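Local coordinates for glyoxalase family protein (Bacillus cereus, PDB 1ZSW) that binds a zinc ion and belongs to the glyoxalase/bleomycin resistance/dioxygenase superfamily, though the reaction it may catalyse is not known, at residues H46-V51 with L84-I89; Q142-D145 with L149-V152. All coordinates share one frame; numbering follows the deposited sequence.

Contact 1 (H46-V51 with L84-I89)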
loop_
_atom_site.group_PDB
_atom_site.type_symbol
_atom_site.label_atom_id
_atom_site.label_comp_id
_atom_site.label_asym_id
_atom_site.label_seq_id
_atom_site.Cartn_x
_atom_site.Cartn_y
_atom_site.Cartn_z
ATOM N N HIS A 46 3.057 13.005 12.588
ATOM C CA HIS A 46 4.230 12.869 13.409
ATOM C C HIS A 46 4.808 11.457 13.253
ATOM O O HIS A 46 6.004 11.282 13.049
ATOM C CB HIS A 46 3.951 13.187 14.877
ATOM C CG HIS A 46 5.161 12.996 15.736
ATOM N ND1 HIS A 46 6.218 13.882 15.731
ATOM C CD2 HIS A 46 5.509 11.989 16.575
ATOM C CE1 HIS A 46 7.160 13.436 16.547
ATOM N NE2 HIS A 46 6.752 12.296 17.076
ATOM N N PHE A 47 3.957 10.440 13.283
ATOM C CA PHE A 47 4.481 9.090 13.217
ATOM C C PHE A 47 5.126 8.734 11.894
ATOM O O PHE A 47 6.262 8.208 11.863
ATOM C CB PHE A 47 3.361 8.079 13.522
ATOM C CG PHE A 47 3.869 6.691 13.721
ATOM C CD1 PHE A 47 4.444 6.309 14.928
ATOM C CD2 PHE A 47 3.798 5.769 12.696
ATOM C CE1 PHE A 47 4.915 5.010 15.104
ATOM C CE2 PHE A 47 4.258 4.460 12.854
ATOM C CZ PHE A 47 4.812 4.074 14.075
ATOM N N TYR A 48 4.425 9.021 10.781
ATOM C CA TYR A 48 4.924 8.535 9.475
ATOM C C TYR A 48 6.069 9.376 8.923
ATOM O O TYR A 48 6.955 8.867 8.252
ATOM C CB TYR A 48 3.753 8.322 8.455
ATOM C CG TYR A 48 2.971 7.137 8.947
ATOM C CD1 TYR A 48 1.911 7.311 9.836
ATOM C CD2 TYR A 48 3.412 5.854 8.660
ATOM C CE1 TYR A 48 1.234 6.187 10.414
ATOM C CE2 TYR A 48 2.754 4.738 9.209
ATOM C CZ TYR A 48 1.688 4.926 10.084
ATOM O OH TYR A 48 1.076 3.796 10.641
ATOM N N LYS A 49 6.064 10.660 9.244
ATOM C CA LYS A 49 7.120 11.557 8.782
ATOM C C LYS A 49 8.245 11.643 9.800
ATOM O O LYS A 49 9.373 11.332 9.485
ATOM C CB LYS A 49 6.541 12.938 8.464
ATOM C CG LYS A 49 7.585 13.936 7.975
ATOM C CD LYS A 49 6.925 15.242 7.517
ATOM C CE LYS A 49 6.278 15.954 8.685
ATOM N NZ LYS A 49 7.275 16.569 9.621
ATOM N N ASN A 50 7.938 12.020 11.031
ATOM C CA ASN A 50 9.027 12.231 12.004
ATOM C C ASN A 50 9.637 10.949 12.553
ATOM O O ASN A 50 10.856 10.845 12.650
ATOM C CB ASN A 50 8.586 13.187 13.111
ATOM C CG ASN A 50 8.236 14.558 12.558
ATOM O OD1 ASN A 50 7.153 15.078 12.790
ATOM N ND2 ASN A 50 9.139 15.112 11.752
ATOM N N VAL A 51 8.806 9.959 12.869
ATOM C CA VAL A 51 9.342 8.728 13.480
ATOM C C VAL A 51 9.834 7.788 12.395
ATOM O O VAL A 51 10.971 7.328 12.409
ATOM C CB VAL A 51 8.327 8.051 14.422
ATOM C CG1 VAL A 51 8.910 6.749 15.026
ATOM C CG2 VAL A 51 7.870 9.036 15.535
ATOM N N LEU A 84 2.117 5.129 1.344
ATOM C CA LEU A 84 1.116 4.817 2.375
ATOM C C LEU A 84 0.250 6.051 2.490
ATOM O O LEU A 84 0.757 7.148 2.694
ATOM C CB LEU A 84 1.759 4.525 3.740
ATOM C CG LEU A 84 2.907 3.531 3.923
ATOM C CD1 LEU A 84 2.872 2.901 5.339
ATOM C CD2 LEU A 84 3.054 2.458 2.865
ATOM N N SER A 85 -1.049 5.875 2.334
ATOM C CA SER A 85 -1.918 7.052 2.449
ATOM C C SER A 85 -2.968 6.829 3.535
ATOM O O SER A 85 -3.299 5.672 3.869
ATOM C CB SER A 85 -2.543 7.360 1.103
ATOM O OG SER A 85 -3.768 6.676 0.955
ATOM N N PHE A 86 -3.443 7.933 4.118
ATOM C CA PHE A 86 -4.374 7.897 5.235
ATOM C C PHE A 86 -5.465 8.921 5.030
ATOM O O PHE A 86 -5.159 10.058 4.679
ATOM C CB PHE A 86 -3.614 8.262 6.526
ATOM C CG PHE A 86 -2.617 7.230 6.948
ATOM C CD1 PHE A 86 -3.005 6.275 7.892
ATOM C CD2 PHE A 86 -1.315 7.203 6.421
ATOM C CE1 PHE A 86 -2.133 5.295 8.271
ATOM C CE2 PHE A 86 -0.383 6.180 6.852
ATOM C CZ PHE A 86 -0.827 5.261 7.782
ATOM N N PHE A 87 -6.710 8.507 5.255
ATOM C CA PHE A 87 -7.876 9.420 5.284
ATOM C C PHE A 87 -8.064 9.744 6.741
ATOM O O PHE A 87 -8.149 8.831 7.564
ATOM C CB PHE A 87 -9.112 8.679 4.756
ATOM C CG PHE A 87 -8.988 8.304 3.311
ATOM C CD1 PHE A 87 -8.638 6.995 2.942
ATOM C CD2 PHE A 87 -9.186 9.266 2.323
ATOM C CE1 PHE A 87 -8.510 6.652 1.591
ATOM C CE2 PHE A 87 -9.053 8.927 0.970
ATOM C CZ PHE A 87 -8.721 7.622 0.622
ATOM N N GLU A 88 -8.142 11.033 7.067
ATOM C CA GLU A 88 -8.382 11.419 8.452
ATOM C C GLU A 88 -9.874 11.515 8.671
ATOM O O GLU A 88 -10.544 12.303 8.008
ATOM C CB GLU A 88 -7.738 12.770 8.822
ATOM C CG GLU A 88 -8.022 13.100 10.312
ATOM C CD GLU A 88 -7.820 14.582 10.691
ATOM O OE1 GLU A 88 -7.220 14.866 11.752
ATOM O OE2 GLU A 88 -8.258 15.448 9.929
ATOM N N ILE A 89 -10.386 10.756 9.635
ATOM C CA ILE A 89 -11.824 10.752 9.925
ATOM C C ILE A 89 -11.921 10.977 11.430
ATOM O O ILE A 89 -11.890 10.036 12.189
ATOM C CB ILE A 89 -12.474 9.418 9.498
ATOM C CG1 ILE A 89 -12.154 9.166 7.999
ATOM C CG2 ILE A 89 -14.001 9.410 9.810
ATOM C CD1 ILE A 89 -12.846 7.999 7.363
#
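Tyr-48 and Phe-86 join helix 41-51 to strand 83-88 within a vicinal-oxygen-chelate (VOC) fold, in which a helix packs on a curved sheet. The contact is small and buried, and it is made by side chains alone. Both aromatic residues direct CB toward the other segment, and the two side chains cross at about a right angle. Their ring planes are 38° apart and their centroids 4.6 Å, so the rings meet obliquely. Phe-86 presents its far end: CZ sits over one face of the tyrosine ring, displaced toward the rim. Phe-47, one residue back on the helix, places CD2 over the opposite face, so the phenol is clasped from two sides. Leu-84 adds a looser methyl contact, with CD1 4.3 Å from Tyr-48 CE2. In Tyr-48, CG lies anti to the carbonyl carbon (chi1 -70°), which carries the ring out from the helix toward the strand. Tyr-48 is buried, and its OH hydrogen bonds Asp-145 OD2. Leu-84 and Phe-86 also touch Met-36 of strand 31-38, the strand that carries the zinc ligand His-33. The closest approach is Phe-86 CZ to Tyr-48 CZ, 3.4 Å.

Contact 2 (Q142-D145 with L149-V152); sequences QFED and LRLV
Phe-143 and Leu-151 form the hydrogen-bonded pair of a beta hairpin made by strands 138-144 and 150-155. Phe-143 N gives a nearly straight bond to Leu-151 O (2.9 Å, 176°). Leu-151 N returns one to Phe-143 O at 2.8 Å. Toward the turn, Asp-145 N binds Leu-149 O at 3.1 Å.

Leu-151 can be followed outward. Its CB lies over one face of the Phe-143 ring, 3.7 Å from the centroid, a CH-pi contact. CG is near Phe-143 CZ. The branches then part: CD1 reaches Phe-143 CE1 at 3.8 Å, while CD2 stays by CZ. CD1 also packs against the hydroxyl oxygen of Tyr-48. Phe-143 offers this face because its CG stands between the backbone N and the carbonyl carbon (chi1 68°).

On the other face of the sheet, Gln-142 CG rests on Val-152 CG2. Glu-144 and Arg-150 run side by side there. Within the hairpin Glu-144 OE2 meets the aliphatic CG of Arg-150, and OE2 is 5.5 Å from Arg-150 NE. Glu-144 OE1 has a long, weak ion pair with Arg-97.

Asp-145 closes the turn. Its OD1 accepts Leu-149 N at 3.1 Å, from above the carboxylate plane, and also Glu-147 N. With the Tyr-48 hydroxyl at OD2, three partners grip the carboxylate of this buried residue, which would probably favour its ionised form.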
loop_
_atom_site.group_PDB
_atom_site.type_symbol
_atom_site.label_atom_id
_atom_site.label_comp_id
_atom_site.label_asym_id
_atom_site.label_seq_id
_atom_site.Cartn_x
_atom_site.Cartn_y
_atom_site.Cartn_z
ATOM N N GLN A 142 8.561 -6.546 13.838
ATOM C CA GLN A 142 7.166 -6.123 13.830
ATOM C C GLN A 142 6.953 -4.887 14.674
ATOM O O GLN A 142 7.596 -4.691 15.698
ATOM C CB GLN A 142 6.238 -7.240 14.343
ATOM C CG GLN A 142 6.164 -8.436 13.435
ATOM C CD GLN A 142 5.360 -9.570 14.059
ATOM O OE1 GLN A 142 4.612 -9.370 15.017
ATOM N NE2 GLN A 142 5.522 -10.761 13.520
ATOM N N PHE A 143 6.047 -4.011 14.249
ATOM C CA PHE A 143 5.696 -2.868 15.085
ATOM C C PHE A 143 4.260 -2.390 14.799
ATOM O O PHE A 143 3.613 -2.902 13.888
ATOM C CB PHE A 143 6.725 -1.721 14.917
ATOM C CG PHE A 143 6.709 -1.058 13.549
ATOM C CD1 PHE A 143 6.126 0.186 13.414
ATOM C CD2 PHE A 143 7.331 -1.642 12.464
ATOM C CE1 PHE A 143 6.149 0.850 12.170
ATOM C CE2 PHE A 143 7.344 -1.006 11.191
ATOM C CZ PHE A 143 6.756 0.254 11.074
ATOM N N GLU A 144 3.743 -1.493 15.621
ATOM C CA GLU A 144 2.396 -0.937 15.447
ATOM C C GLU A 144 2.412 0.556 15.661
ATOM O O GLU A 144 3.188 1.069 16.480
ATOM C CB GLU A 144 1.421 -1.548 16.447
ATOM C CG GLU A 144 1.266 -3.019 16.347
ATOM C CD GLU A 144 0.136 -3.578 17.228
ATOM O OE1 GLU A 144 -0.680 -2.822 17.796
ATOM O OE2 GLU A 144 0.091 -4.809 17.307
ATOM N N ASP A 145 1.529 1.269 14.971
ATOM C CA ASP A 145 1.306 2.647 15.333
ATOM C C ASP A 145 0.341 2.744 16.509
ATOM O O ASP A 145 -0.179 1.716 16.997
ATOM C CB ASP A 145 0.943 3.552 14.125
ATOM C CG ASP A 145 -0.467 3.410 13.661
ATOM O OD1 ASP A 145 -1.309 2.753 14.324
ATOM O OD2 ASP A 145 -0.755 3.997 12.576
ATOM N N LEU A 149 -2.562 -0.050 13.891
ATOM C CA LEU A 149 -2.109 -0.535 12.584
ATOM C C LEU A 149 -0.855 -1.366 12.744
ATOM O O LEU A 149 0.122 -0.914 13.361
ATOM C CB LEU A 149 -1.876 0.654 11.614
ATOM C CG LEU A 149 -1.357 0.216 10.223
ATOM C CD1 LEU A 149 -2.412 -0.547 9.465
ATOM C CD2 LEU A 149 -1.026 1.508 9.407
ATOM N N ARG A 150 -0.858 -2.559 12.138
ATOM C CA ARG A 150 0.260 -3.471 12.240
ATOM C C ARG A 150 1.149 -3.359 11.033
ATOM O O ARG A 150 0.651 -3.444 9.884
ATOM C CB ARG A 150 -0.232 -4.926 12.428
ATOM C CG ARG A 150 -0.980 -5.111 13.775
ATOM C CD ARG A 150 -1.802 -6.401 13.748
ATOM N NE ARG A 150 -3.106 -6.182 13.101
ATOM C CZ ARG A 150 -4.011 -7.144 12.920
ATOM N NH1 ARG A 150 -3.757 -8.391 13.322
ATOM N NH2 ARG A 150 -5.169 -6.860 12.351
ATOM N N LEU A 151 2.446 -3.129 11.301
ATOM C CA LEU A 151 3.492 -3.074 10.287
ATOM C C LEU A 151 4.675 -3.983 10.588
ATOM O O LEU A 151 4.806 -4.483 11.711
ATOM C CB LEU A 151 3.994 -1.607 10.102
ATOM C CG LEU A 151 2.904 -0.568 9.825
ATOM C CD1 LEU A 151 2.550 0.192 11.087
ATOM C CD2 LEU A 151 3.379 0.433 8.732
ATOM N N VAL A 152 5.473 -4.281 9.590
ATOM C CA VAL A 152 6.649 -5.113 9.819
ATOM C C VAL A 152 7.790 -4.659 8.924
ATOM O O VAL A 152 7.618 -4.506 7.702
ATOM C CB VAL A 152 6.325 -6.633 9.662
ATOM C CG1 VAL A 152 5.863 -6.988 8.238
ATOM C CG2 VAL A 152 7.573 -7.498 10.004
#

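How the contacts relate
Both contacts are buried, and both lie in the N-terminal glyoxalase-family region. Contact 1 brings a helix against a strand of the zinc-bearing sheet, using ring and methyl surfaces. Contact 2 holds neighbouring strands of the other sheet, mainly through backbone bonds, with an apolar face of Phe-143 and Leu-151 and a mixed one of Gln-142, Glu-144, Arg-150 and Val-152. Helix 41-51 links them through the hydrogen bond of Tyr-48 to Asp-145. The tyrosine oxygen also packs on Leu-149 CD2, and Phe-47 CE2 lies against Asp-145 CB. The one tyrosine thus has its ring in contact 1 and its hydroxyl at the turn of contact 2.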